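Local coordinates for putative peptide ABC-transport system periplasmic peptide-binding protein (Campylobacter jejuni, PDB 4OEV) that binds nickel(II) outside the cytoplasm, here together with oxalate, and probably hands it to an ABC-type importer as the solute-binding component, at residues 472-477 and 489-494; 5-10 and 187-192; 234-239 and 462-467; 16-21 and 31-36. All blocks are in the same frame, centred on the assembly; numbering follows the deposited sequence.

Contact 1: residues 472-477 and 489-494; sequences GIKTRT and VYEWSK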
loop_
_atom_site.group_PDB
_atom_site.type_symbol
_atom_site.label_atom_id
_atom_site.label_comp_id
_atom_site.label_asym_id
_atom_site.label_seq_id
_atom_site.Cartn_x
_atom_site.Cartn_y
_atom_site.Cartn_z
ATOM N N GLY A 472 20.973 13.092 -5.471
ATOM C CA GLY A 472 19.683 13.519 -5.982
ATOM C C GLY A 472 18.475 12.903 -5.279
ATOM O O GLY A 472 17.315 13.271 -5.584
ATOM N N ILE A 473 18.711 11.965 -4.357
ATOM C CA ILE A 473 17.590 11.292 -3.686
ATOM C C ILE A 473 16.820 12.293 -2.846
ATOM O O ILE A 473 17.395 13.065 -2.093
ATOM C CB ILE A 473 18.049 10.119 -2.814
ATOM C CG1 ILE A 473 18.807 9.104 -3.665
ATOM C CG2 ILE A 473 16.837 9.432 -2.147
ATOM C CD1 ILE A 473 19.504 8.019 -2.801
ATOM N N LYS A 474 15.516 12.316 -3.034
ATOM C CA LYS A 474 14.647 13.152 -2.229
ATOM C C LYS A 474 13.688 12.281 -1.423
ATOM O O LYS A 474 13.171 11.281 -1.955
ATOM C CB LYS A 474 13.852 14.113 -3.111
ATOM C CG LYS A 474 14.700 15.226 -3.772
ATOM C CD LYS A 474 13.746 16.095 -4.600
ATOM C CE LYS A 474 14.440 17.296 -5.246
ATOM N NZ LYS A 474 13.585 17.826 -6.352
ATOM N N THR A 475 13.437 12.659 -0.164
ATOM C CA THR A 475 12.468 11.928 0.667
ATOM C C THR A 475 11.083 12.478 0.432
ATOM O O THR A 475 10.919 13.599 -0.071
ATOM C CB THR A 475 12.750 12.054 2.160
ATOM O OG1 THR A 475 12.682 13.439 2.517
ATOM C CG2 THR A 475 14.146 11.499 2.527
ATOM N N ARG A 476 10.098 11.653 0.764
ATOM C CA ARG A 476 8.739 12.116 0.975
ATOM C C ARG A 476 8.005 11.038 1.772
ATOM O O ARG A 476 8.569 9.964 2.074
ATOM C CB ARG A 476 8.035 12.464 -0.345
ATOM C CG ARG A 476 7.747 11.323 -1.278
ATOM C CD ARG A 476 6.995 11.800 -2.562
ATOM N NE ARG A 476 6.342 10.629 -3.128
ATOM C CZ ARG A 476 5.756 10.550 -4.315
ATOM N NH1 ARG A 476 5.218 9.379 -4.674
ATOM N NH2 ARG A 476 5.745 11.591 -5.143
ATOM N N THR A 477 6.785 11.342 2.189
ATOM C CA THR A 477 6.040 10.404 3.010
ATOM C C THR A 477 5.712 9.176 2.177
ATOM O O THR A 477 5.027 9.259 1.153
ATOM C CB THR A 477 4.797 11.062 3.596
ATOM O OG1 THR A 477 5.231 12.196 4.342
ATOM C CG2 THR A 477 4.056 10.108 4.565
ATOM N N VAL A 489 13.287 9.011 -8.908
ATOM C CA VAL A 489 14.468 8.281 -9.364
ATOM C C VAL A 489 15.075 8.886 -10.648
ATOM O O VAL A 489 16.283 8.823 -10.847
ATOM C CB VAL A 489 14.154 6.791 -9.596
ATOM C CG1 VAL A 489 13.146 6.634 -10.723
ATOM C CG2 VAL A 489 15.448 6.028 -9.890
ATOM N N TYR A 490 14.261 9.534 -11.483
ATOM C CA TYR A 490 14.804 10.140 -12.688
ATOM C C TYR A 490 15.724 11.339 -12.406
ATOM O O TYR A 490 16.284 11.921 -13.339
ATOM C CB TYR A 490 13.661 10.581 -13.653
ATOM C CG TYR A 490 12.567 11.453 -13.040
ATOM C CD1 TYR A 490 12.699 12.834 -12.985
ATOM C CD2 TYR A 490 11.406 10.881 -12.508
ATOM C CE1 TYR A 490 11.708 13.634 -12.436
ATOM C CE2 TYR A 490 10.403 11.666 -11.961
ATOM C CZ TYR A 490 10.560 13.039 -11.925
ATOM O OH TYR A 490 9.576 13.828 -11.372
ATOM N N GLU A 491 15.826 11.760 -11.153
ATOM C CA GLU A 491 16.752 12.828 -10.787
ATOM C C GLU A 491 18.000 12.239 -10.129
ATOM O O GLU A 491 18.932 12.978 -9.813
ATOM C CB GLU A 491 16.085 13.836 -9.843
ATOM C CG GLU A 491 14.818 14.441 -10.402
ATOM C CD GLU A 491 14.243 15.541 -9.519
ATOM O OE1 GLU A 491 14.267 15.388 -8.283
ATOM O OE2 GLU A 491 13.739 16.554 -10.047
ATOM N N TRP A 492 18.018 10.921 -9.918
ATOM C CA TRP A 492 19.166 10.299 -9.220
ATOM C C TRP A 492 20.325 10.122 -10.180
ATOM O O TRP A 492 20.101 9.858 -11.361
ATOM C CB TRP A 492 18.813 8.929 -8.628
ATOM C CG TRP A 492 17.712 8.879 -7.615
ATOM C CD1 TRP A 492 16.850 9.876 -7.281
ATOM C CD2 TRP A 492 17.366 7.754 -6.776
ATOM N NE1 TRP A 492 15.972 9.438 -6.306
ATOM C CE2 TRP A 492 16.276 8.145 -5.978
ATOM C CE3 TRP A 492 17.887 6.459 -6.621
ATOM C CZ2 TRP A 492 15.673 7.283 -5.045
ATOM C CZ3 TRP A 492 17.294 5.605 -5.695
ATOM C CH2 TRP A 492 16.195 6.024 -4.922
ATOM N N SER A 493 21.560 10.266 -9.689
ATOM C CA SER A 493 22.733 10.035 -10.519
ATOM C C SER A 493 23.993 9.734 -9.702
ATOM O O SER A 493 24.039 9.934 -8.483
ATOM C CB SER A 493 23.026 11.241 -11.420
ATOM O OG SER A 493 23.425 12.348 -10.636
ATOM N N LYS A 494 25.006 9.233 -10.398
ATOM C CA LYS A 494 26.308 8.974 -9.791
ATOM C C LYS A 494 27.330 9.924 -10.368
ATOM O O LYS A 494 27.137 10.432 -11.488
ATOM C CB LYS A 494 26.727 7.537 -10.016
ATOM C CG LYS A 494 25.814 6.555 -9.330
ATOM C CD LYS A 494 25.905 5.241 -10.052
ATOM C CE LYS A 494 25.418 4.109 -9.215
ATOM N NZ LYS A 494 25.757 2.834 -9.902
ATOM O OXT LYS A 494 28.321 10.213 -9.687
HETATM O O HOH W 1 16.790 15.651 -6.768
HETATM O O HOH W 2 10.832 17.153 -8.206
#
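The indole of Trp-492 is covered on both faces: Ile-473 CG1 sits over the centre of one, 3.7 Å from the centroid of the five-membered ring and 17° off its normal, a CH-pi contact, while Val-489 CA lies toward the rim of the other. Ile-473 CG2 reaches the benzo half, 3.8 Å from Trp-492 CZ2. With CG1 anti to the carbonyl carbon (chi1 -58°), the isoleucine lays both branches on the ring. The indole nitrogen NE1 is bonded to Asn-488 OD1, which also accepts from Lys-474 N. Here the C-terminal tail of this family 5 solute-binding protein leaves a 3-10 turn, closed by Trp-492 N to Val-489 O, and folds back on residues 472-474, earlier in the same irregular region after strand 454-467. Gly-472, with a positive phi of 99°, lets the chains approach to a CA-CA distance of 4.6 Å from Trp-492, its CA close to Glu-491 O. Two residues on, extended Lys-474 brings NZ to the syn lone pair of Glu-491 OE1 at 3.2 Å in a salt bridge. That oxygen also accepts from Asn-488 ND2 and from a water, which donates in addition to Gly-472 O at 2.7 Å.

Contact 2: residues 5-10 and 187-192; sequences DTLIIA and VKTPRL
Strands 6-11 and 191-196 begin their parallel pairing here, with Thr-6 opposite Arg-191 and Leu-7 opposite Leu-192. Arg-191 uses both its backbone polar atoms: its N meets Asp-5 O at 3.0 Å, nearly along the C=O axis, and its O accepts from Leu-7 N at 2.8 Å in a straighter bond of 163°. On the face carrying Thr-6 and Arg-191 the two side chains run alongside each other, pointing the same way. The arginine is extended from CG to NE, with CG anti to the backbone N (chi1 -164°), so NH2 reaches Thr-6 OG1 at 3.2 Å with the oxygen close to the guanidinium plane. The threonine hydroxyl in turn donates to Asp-5 OD1, arriving from above the carboxylate plane. It thus relays between two opposite charges whose own atoms do not touch, and each would be expected to stabilise the other modestly. NE of the same guanidinium makes a salt bridge with Glu-175.

Leu-7 and Leu-192 occupy the opposite face. Leu-192 CD1 packs on Leu-7 CB at 3.8 Å and on Ile-9 CD1 at 4.0 Å. The Thr-189 and Leu-7 side chains cross at about a right angle, with Thr-189 CG2 against Leu-7 CG and OG1 bonded to Trp-492 O. Pro-190 CG rests against Asp-5 CB at 3.6 Å. The pair lies at one edge of a mixed four-stranded sheet, in the order 6-11, 191-196, 173-178, 163-169; beyond strand 6-11, Ile-8 and Ala-10 bond to Asp-213 and Ala-214, Trp-492 packs on Leu-7 and Ile-9, and Tyr-163 on Leu-192.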
loop_
_atom_site.group_PDB
_atom_site.type_symbol
_atom_site.label_atom_id
_atom_site.label_comp_id
_atom_site.label_asym_id
_atom_site.label_seq_id
_atom_site.Cartn_x
_atom_site.Cartn_y
_atom_site.Cartn_z
ATOM N N ASP A 5 26.715 4.829 -15.136
ATOM C CA ASP A 5 25.525 5.155 -15.933
ATOM C C ASP A 5 24.369 4.206 -15.665
ATOM O O ASP A 5 23.326 4.279 -16.321
ATOM C CB ASP A 5 25.888 5.164 -17.426
ATOM C CG ASP A 5 26.057 3.760 -18.018
ATOM O OD1 ASP A 5 26.209 2.767 -17.283
ATOM O OD2 ASP A 5 26.111 3.651 -19.255
ATOM N N THR A 6 24.546 3.341 -14.669
ATOM C CA THR A 6 23.556 2.330 -14.324
ATOM C C THR A 6 23.152 2.473 -12.850
ATOM O O THR A 6 24.032 2.616 -12.001
ATOM C CB THR A 6 24.113 0.898 -14.549
ATOM O OG1 THR A 6 24.488 0.713 -15.918
ATOM C CG2 THR A 6 23.107 -0.163 -14.143
ATOM N N LEU A 7 21.838 2.467 -12.574
ATOM C CA LEU A 7 21.308 2.428 -11.205
ATOM C C LEU A 7 20.730 1.047 -10.955
ATOM O O LEU A 7 19.945 0.568 -11.738
ATOM C CB LEU A 7 20.206 3.467 -10.993
ATOM C CG LEU A 7 20.652 4.885 -10.622
ATOM C CD1 LEU A 7 19.460 5.805 -10.372
ATOM C CD2 LEU A 7 21.631 4.878 -9.448
ATOM N N ILE A 8 21.106 0.382 -9.866
ATOM C CA ILE A 8 20.470 -0.894 -9.565
ATOM C C ILE A 8 19.816 -0.783 -8.220
ATOM O O ILE A 8 20.486 -0.562 -7.222
ATOM C CB ILE A 8 21.451 -2.062 -9.563
ATOM C CG1 ILE A 8 22.280 -2.053 -10.847
ATOM C CG2 ILE A 8 20.707 -3.380 -9.324
ATOM C CD1 ILE A 8 23.062 -3.274 -11.073
ATOM N N ILE A 9 18.494 -0.899 -8.197
ATOM C CA ILE A 9 17.744 -0.718 -6.952
ATOM C C ILE A 9 16.962 -1.960 -6.586
ATOM O O ILE A 9 16.203 -2.485 -7.389
ATOM C CB ILE A 9 16.749 0.445 -7.046
ATOM C CG1 ILE A 9 17.426 1.731 -7.530
ATOM C CG2 ILE A 9 15.992 0.643 -5.736
ATOM C CD1 ILE A 9 16.441 2.858 -7.658
ATOM N N ALA A 10 17.138 -2.409 -5.346
ATOM C CA ALA A 10 16.358 -3.512 -4.830
ATOM C C ALA A 10 14.968 -3.046 -4.433
ATOM O O ALA A 10 14.797 -2.006 -3.784
ATOM C CB ALA A 10 17.061 -4.150 -3.587
ATOM N N VAL A 187 15.929 12.572 -17.930
ATOM C CA VAL A 187 16.242 11.460 -17.027
ATOM C C VAL A 187 17.786 11.395 -16.898
ATOM O O VAL A 187 18.506 11.418 -17.910
ATOM C CB VAL A 187 15.673 10.138 -17.570
ATOM C CG1 VAL A 187 15.707 9.066 -16.508
ATOM C CG2 VAL A 187 14.207 10.336 -18.054
ATOM N N LYS A 188 18.299 11.407 -15.667
ATOM C CA LYS A 188 19.734 11.603 -15.496
ATOM C C LYS A 188 20.570 10.347 -15.713
ATOM O O LYS A 188 21.585 10.385 -16.432
ATOM C CB LYS A 188 20.013 12.202 -14.129
ATOM C CG LYS A 188 19.464 13.597 -13.991
ATOM C CD LYS A 188 20.338 14.415 -13.076
ATOM C CE LYS A 188 19.556 15.540 -12.428
ATOM N NZ LYS A 188 20.377 16.181 -11.366
ATOM N N THR A 189 20.146 9.232 -15.125
ATOM C CA THR A 189 20.869 7.986 -15.303
ATOM C C THR A 189 20.204 7.178 -16.389
ATOM O O THR A 189 19.036 6.807 -16.275
ATOM C CB THR A 189 20.927 7.206 -13.982
ATOM O OG1 THR A 189 21.571 8.043 -13.021
ATOM C CG2 THR A 189 21.711 5.909 -14.122
ATOM N N PRO A 190 20.947 6.921 -17.473
ATOM C CA PRO A 190 20.407 6.286 -18.680
ATOM C C PRO A 190 19.908 4.861 -18.425
ATOM O O PRO A 190 18.948 4.439 -19.060
ATOM C CB PRO A 190 21.593 6.303 -19.651
ATOM C CG PRO A 190 22.779 6.434 -18.812
ATOM C CD PRO A 190 22.379 7.230 -17.611
ATOM N N ARG A 191 20.558 4.126 -17.531
ATOM C CA ARG A 191 20.195 2.732 -17.318
ATOM C C ARG A 191 19.701 2.480 -15.891
ATOM O O ARG A 191 20.355 2.875 -14.917
ATOM C CB ARG A 191 21.411 1.860 -17.639
ATOM C CG ARG A 191 21.130 0.393 -17.845
ATOM C CD ARG A 191 22.134 -0.236 -18.838
ATOM N NE ARG A 191 21.967 -1.690 -18.849
ATOM C CZ ARG A 191 22.653 -2.530 -18.080
ATOM N NH1 ARG A 191 22.421 -3.837 -18.139
ATOM N NH2 ARG A 191 23.575 -2.063 -17.249
ATOM N N LEU A 192 18.558 1.797 -15.768
ATOM C CA LEU A 192 17.952 1.518 -14.467
ATOM C C LEU A 192 17.450 0.086 -14.358
ATOM O O LEU A 192 16.695 -0.387 -15.195
ATOM C CB LEU A 192 16.798 2.496 -14.180
ATOM C CG LEU A 192 15.905 2.194 -12.963
ATOM C CD1 LEU A 192 16.692 2.211 -11.637
ATOM C CD2 LEU A 192 14.716 3.140 -12.903
#

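Contact 3: residues 234-239 and 462-467; sequences LREKSA and FALVYN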
loop_
_atom_site.group_PDB
_atom_site.type_symbol
_atom_site.label_atom_id
_atom_site.label_comp_id
_atom_site.label_asym_id
_atom_site.label_seq_id
_atom_site.Cartn_x
_atom_site.Cartn_y
_atom_site.Cartn_z
ATOM N N LEU A 234 18.975 7.282 4.738
ATOM C CA LEU A 234 17.932 8.287 4.763
ATOM C C LEU A 234 16.732 7.749 5.517
ATOM O O LEU A 234 16.177 6.731 5.094
ATOM C CB LEU A 234 17.483 8.647 3.360
ATOM C CG LEU A 234 18.168 9.836 2.726
ATOM C CD1 LEU A 234 17.679 9.851 1.310
ATOM C CD2 LEU A 234 17.829 11.120 3.463
ATOM N N ARG A 235 16.343 8.416 6.605
ATOM C CA ARG A 235 15.152 8.018 7.365
ATOM C C ARG A 235 13.930 8.582 6.704
ATOM O O ARG A 235 13.861 9.790 6.516
ATOM C CB ARG A 235 15.182 8.520 8.802
ATOM C CG ARG A 235 13.816 8.309 9.485
ATOM C CD ARG A 235 13.781 8.848 10.897
ATOM N NE ARG A 235 14.752 8.219 11.783
ATOM C CZ ARG A 235 14.439 7.430 12.814
ATOM N NH1 ARG A 235 13.171 7.152 13.075
ATOM N NH2 ARG A 235 15.397 6.923 13.598
ATOM N N GLU A 236 12.976 7.728 6.347
ATOM C CA GLU A 236 11.763 8.183 5.637
ATOM C C GLU A 236 10.526 7.915 6.500
ATOM O O GLU A 236 10.383 6.819 7.030
ATOM C CB GLU A 236 11.639 7.474 4.293
ATOM C CG GLU A 236 12.878 7.651 3.432
ATOM C CD GLU A 236 12.552 8.120 2.024
ATOM O OE1 GLU A 236 11.605 8.925 1.861
ATOM O OE2 GLU A 236 13.241 7.681 1.068
ATOM N N LYS A 237 9.669 8.922 6.658
ATOM C CA LYS A 237 8.400 8.764 7.377
ATOM C C LYS A 237 7.456 8.012 6.473
ATOM O O LYS A 237 7.657 8.012 5.266
ATOM C CB LYS A 237 7.794 10.119 7.757
ATOM C CG LYS A 237 8.580 10.894 8.837
ATOM C CD LYS A 237 8.446 10.227 10.230
ATOM C CE LYS A 237 9.284 10.925 11.318
ATOM N NZ LYS A 237 10.282 10.024 12.048
ATOM N N SER A 238 6.436 7.346 7.028
ATOM C CA SER A 238 5.491 6.652 6.145
ATOM C C SER A 238 4.126 6.547 6.785
ATOM O O SER A 238 4.002 6.646 8.004
ATOM C CB SER A 238 5.970 5.252 5.795
ATOM O OG SER A 238 5.456 4.297 6.731
ATOM N N ALA A 239 3.132 6.240 5.967
ATOM C CA ALA A 239 1.767 6.005 6.451
ATOM C C ALA A 239 1.531 4.496 6.588
ATOM O O ALA A 239 0.396 4.021 6.732
ATOM C CB ALA A 239 0.720 6.663 5.493
ATOM N N PHE A 462 11.014 4.168 7.443
ATOM C CA PHE A 462 11.798 3.305 6.584
ATOM C C PHE A 462 13.202 3.835 6.508
ATOM O O PHE A 462 13.427 5.042 6.580
ATOM C CB PHE A 462 11.170 3.191 5.186
ATOM C CG PHE A 462 10.014 2.237 5.147
ATOM C CD1 PHE A 462 10.238 0.883 4.959
ATOM C CD2 PHE A 462 8.723 2.690 5.311
ATOM C CE1 PHE A 462 9.188 -0.041 4.966
ATOM C CE2 PHE A 462 7.648 1.765 5.318
ATOM C CZ PHE A 462 7.883 0.417 5.134
ATOM N N ALA A 463 14.145 2.912 6.367
ATOM C CA ALA A 463 15.535 3.286 6.212
ATOM C C ALA A 463 15.971 2.994 4.783
ATOM O O ALA A 463 16.104 1.830 4.394
ATOM C CB ALA A 463 16.438 2.521 7.252
ATOM N N LEU A 464 16.165 4.054 3.995
ATOM C CA LEU A 464 16.729 3.896 2.666
ATOM C C LEU A 464 18.233 3.857 2.765
ATOM O O LEU A 464 18.890 4.871 3.086
ATOM C CB LEU A 464 16.274 5.029 1.715
ATOM C CG LEU A 464 16.938 5.039 0.331
ATOM C CD1 LEU A 464 16.902 3.673 -0.346
ATOM C CD2 LEU A 464 16.241 6.111 -0.548
ATOM N N VAL A 465 18.806 2.703 2.474
ATOM C CA VAL A 465 20.259 2.627 2.576
ATOM C C VAL A 465 20.892 2.704 1.201
ATOM O O VAL A 465 20.545 1.935 0.306
ATOM C CB VAL A 465 20.751 1.364 3.255
ATOM C CG1 VAL A 465 22.259 1.405 3.328
ATOM C CG2 VAL A 465 20.140 1.231 4.651
ATOM N N TYR A 466 21.824 3.609 1.017
ATOM C CA TYR A 466 22.286 3.826 -0.355
ATOM C C TYR A 466 23.801 4.012 -0.481
ATOM O O TYR A 466 24.461 4.701 0.314
ATOM C CB TYR A 466 21.533 5.040 -0.980
ATOM C CG TYR A 466 21.788 6.338 -0.223
ATOM C CD1 TYR A 466 20.999 6.691 0.881
ATOM C CD2 TYR A 466 22.836 7.170 -0.571
ATOM C CE1 TYR A 466 21.271 7.845 1.604
ATOM C CE2 TYR A 466 23.102 8.338 0.140
ATOM C CZ TYR A 466 22.297 8.661 1.220
ATOM O OH TYR A 466 22.561 9.801 1.931
ATOM N N ASN A 467 24.349 3.399 -1.518
ATOM C CA ASN A 467 25.708 3.709 -1.967
ATOM C C ASN A 467 25.964 5.220 -1.956
ATOM O O ASN A 467 25.212 5.994 -2.554
ATOM C CB ASN A 467 25.920 3.130 -3.356
ATOM C CG ASN A 467 27.284 3.398 -3.874
ATOM O OD1 ASN A 467 27.461 4.117 -4.846
ATOM N ND2 ASN A 467 28.277 2.817 -3.209
#
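Four backbone hydrogen bonds join 234-236 to 462-464 in antiparallel register. Leu-234 and Leu-464 form one hydrogen-bonded pair, N to O at 2.9 Å in both directions. Glu-236 and Phe-462 form the next, with Glu-236 N to Phe-462 O at 2.7 Å and Phe-462 N to Glu-236 O at 2.8 Å; between them Arg-235 faces Ala-463 as a non-hydrogen-bonded pair. All four donors lie in the plane of the carbonyl they meet.

Leu-234, Glu-236, Phe-462 and Leu-464 project from the same face. Leu-234 CG approaches Tyr-466 CE1 at 3.9 Å, the two side chains crossing obliquely; the tyrosine CG occupies the crowded position between backbone N and carbonyl carbon (chi1 61°). Glu-236 bends at chi2 (-130°) and runs alongside Leu-464, so that OE2 comes 3.8 Å from Leu-464 CD2. Beyond the paired residues, Ser-238 meets the phenyl of Phe-462 at its edge, with OG 3.6 Å from CE2.

Further out, Ser-238 OG is held by Leu-460 O and Asp-240 N. Arg-235, on the face of Ala-463, and Lys-237 share Asp-461 as a salt-bridge partner, and Tyr-279 makes a cation-pi contact with the arginine. The strand pair belongs to a six-stranded antiparallel sheet, and the side chain of Phe-462 is about 9 Å from the bound nickel and from the oxalate. The polar bonds between the two segments are all main-chain, while the buried carboxylate of Glu-236, set partly against a leucine methyl and with OE1 weakly bonded to Arg-476 N, might have a raised pKa.

Contact 4: residues 16-21 and 31-36; sequences ARINPA and NLVFSG
Pro-20 sets its CD-CG edge on the face of Phe-34, CD directly over the ring centre, 3.4 Å from the centroid and only 8° off the normal. This CH-pi contact joins an Asx turn, in which Asn-19 OD1 accepts from Ala-21 N at 2.9 Å, to the end of helix 30-33, where Phe-34 is the first residue to leave helical backbone angles. The two side chains cross at about a right angle, and Pro-20 CG reaches Phe-34 CG at 3.5 Å. Phe-34 CG is anti to the carbonyl carbon (chi1 -61°), which turns the ring toward the loop; its other face is met by Val-33 CG1, offset toward the rim, so the phenyl is sandwiched between aliphatic groups. Ile-18, the centre of an inverse gamma turn, adds CG2 at 4.1 Å from Phe-34 CE2. Asn-19 starts away from the second segment, and its ND2 is bonded to Asn-154 OD1; Val-174 and Phe-176 of strand 173-178 lie against Ile-18 and Val-33. Asn-31 has been seen to bind magnesium in this protein, though no such ion is bound to this chain here. The buried Ile-18 O has no hydrogen-bond partner in the model; Ile-18 O lies at the edge of the phenyl, 3.3 Å from Phe-34 CE2.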
loop_
_atom_site.group_PDB
_atom_site.type_symbol
_atom_site.label_atom_id
_atom_site.label_comp_id
_atom_site.label_asym_id
_atom_site.label_seq_id
_atom_site.Cartn_x
_atom_site.Cartn_y
_atom_site.Cartn_z
ATOM N N ALA A 16 3.227 -8.950 -11.707
ATOM C CA ALA A 16 3.235 -9.782 -12.917
ATOM C C ALA A 16 2.742 -9.053 -14.161
ATOM O O ALA A 16 2.988 -9.508 -15.271
ATOM C CB ALA A 16 2.405 -11.036 -12.723
ATOM N N ARG A 17 2.007 -7.963 -13.998
ATOM C CA ARG A 17 1.510 -7.228 -15.184
ATOM C C ARG A 17 1.875 -5.766 -14.991
ATOM O O ARG A 17 1.395 -5.114 -14.049
ATOM C CB ARG A 17 -0.007 -7.412 -15.351
ATOM C CG ARG A 17 -0.438 -8.812 -15.723
ATOM C CD ARG A 17 -1.968 -8.933 -15.754
ATOM N NE ARG A 17 -2.544 -8.982 -14.418
ATOM C CZ ARG A 17 -3.842 -9.125 -14.160
ATOM N NH1 ARG A 17 -4.740 -9.217 -15.135
ATOM N NH2 ARG A 17 -4.256 -9.176 -12.916
ATOM N N ILE A 18 2.820 -5.272 -15.791
ATOM C CA ILE A 18 3.248 -3.898 -15.625
ATOM C C ILE A 18 2.264 -3.023 -16.368
ATOM O O ILE A 18 2.536 -2.523 -17.461
ATOM C CB ILE A 18 4.708 -3.663 -16.097
ATOM C CG1 ILE A 18 5.672 -4.586 -15.316
ATOM C CG2 ILE A 18 5.114 -2.205 -15.834
ATOM C CD1 ILE A 18 7.128 -4.584 -15.854
ATOM N N ASN A 19 1.132 -2.810 -15.722
ATOM C CA ASN A 19 -0.013 -2.160 -16.339
ATOM C C ASN A 19 -0.768 -1.461 -15.225
ATOM O O ASN A 19 -1.179 -2.109 -14.263
ATOM C CB ASN A 19 -0.856 -3.213 -17.049
ATOM C CG ASN A 19 -2.104 -2.664 -17.675
ATOM O OD1 ASN A 19 -2.617 -1.608 -17.309
ATOM N ND2 ASN A 19 -2.595 -3.379 -18.655
ATOM N N PRO A 20 -0.892 -0.131 -15.321
ATOM C CA PRO A 20 -1.603 0.672 -14.317
ATOM C C PRO A 20 -2.977 0.076 -13.891
ATOM O O PRO A 20 -3.335 0.213 -12.730
ATOM C CB PRO A 20 -1.784 2.021 -15.024
ATOM C CG PRO A 20 -0.661 2.077 -16.010
ATOM C CD PRO A 20 -0.199 0.702 -16.322
ATOM N N ALA A 21 -3.702 -0.584 -14.802
ATOM C CA ALA A 21 -5.017 -1.131 -14.456
ATOM C C ALA A 21 -4.946 -2.206 -13.361
ATOM O O ALA A 21 -5.978 -2.489 -12.722
ATOM C CB ALA A 21 -5.687 -1.699 -15.670
ATOM N N ASN A 31 5.223 3.005 -12.084
ATOM C CA ASN A 31 5.518 4.452 -12.069
ATOM C C ASN A 31 6.809 4.859 -12.803
ATOM O O ASN A 31 7.100 6.050 -12.922
ATOM C CB ASN A 31 5.581 4.950 -10.620
ATOM C CG ASN A 31 4.201 5.156 -10.016
ATOM O OD1 ASN A 31 3.666 4.266 -9.343
ATOM N ND2 ASN A 31 3.624 6.336 -10.237
ATOM N N LEU A 32 7.584 3.890 -13.296
ATOM C CA LEU A 32 8.754 4.201 -14.150
ATOM C C LEU A 32 8.311 4.324 -15.615
ATOM O O LEU A 32 8.692 5.258 -16.339
ATOM C CB LEU A 32 9.807 3.115 -14.030
ATOM C CG LEU A 32 10.298 2.868 -12.601
ATOM C CD1 LEU A 32 11.248 1.698 -12.557
ATOM C CD2 LEU A 32 10.991 4.132 -12.092
ATOM N N VAL A 33 7.497 3.365 -16.046
ATOM C CA VAL A 33 7.040 3.294 -17.431
ATOM C C VAL A 33 5.862 4.230 -17.721
ATOM O O VAL A 33 5.735 4.789 -18.827
ATOM C CB VAL A 33 6.666 1.821 -17.757
ATOM C CG1 VAL A 33 6.147 1.657 -19.169
ATOM C CG2 VAL A 33 7.873 0.916 -17.502
ATOM N N PHE A 34 4.990 4.418 -16.736
ATOM C CA PHE A 34 3.762 5.185 -16.984
ATOM C C PHE A 34 3.745 6.486 -16.212
ATOM O O PHE A 34 4.511 6.654 -15.245
ATOM C CB PHE A 34 2.534 4.357 -16.613
ATOM C CG PHE A 34 2.411 3.099 -17.407
ATOM C CD1 PHE A 34 1.699 3.093 -18.603
ATOM C CD2 PHE A 34 3.030 1.935 -16.987
ATOM C CE1 PHE A 34 1.600 1.928 -19.359
ATOM C CE2 PHE A 34 2.940 0.763 -17.726
ATOM C CZ PHE A 34 2.206 0.754 -18.916
ATOM N N SER A 35 2.912 7.417 -16.661
ATOM C CA SER A 35 2.659 8.609 -15.882
ATOM C C SER A 35 1.206 8.947 -16.004
ATOM O O SER A 35 0.566 8.589 -17.007
ATOM C CB SER A 35 3.545 9.771 -16.338
ATOM O OG SER A 35 3.269 10.066 -17.687
ATOM N N GLY A 36 0.703 9.682 -15.011
ATOM C CA GLY A 36 -0.706 9.984 -14.892
ATOM C C GLY A 36 -0.981 11.445 -15.158
ATOM O O GLY A 36 -0.059 12.217 -15.490
#

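How the contacts relate
From the N terminus, strand 6-11 enters contact 2, whose long loop closes only at 187-192. Nested inside that loop, contact 4 closes a short one between 16-21 and 31-36. Contact 3 follows, joining 234-239 to 462-467 across 222 intervening residues, and contact 1 closes last, a short loop near the C terminus; none of the four cross. Contact 1 is the meeting point in space: it touches contact 2 through Lys-494 and Trp-492, contact 3 through Ile-473 and Thr-475, and contact 4 through Val-489 on Leu-32. The C-terminal tail thus ties the mixed sheet of strand 6-11 to the antiparallel sheet that holds strand 454-467, while Leu-32 on Leu-192 links contacts 4 and 2.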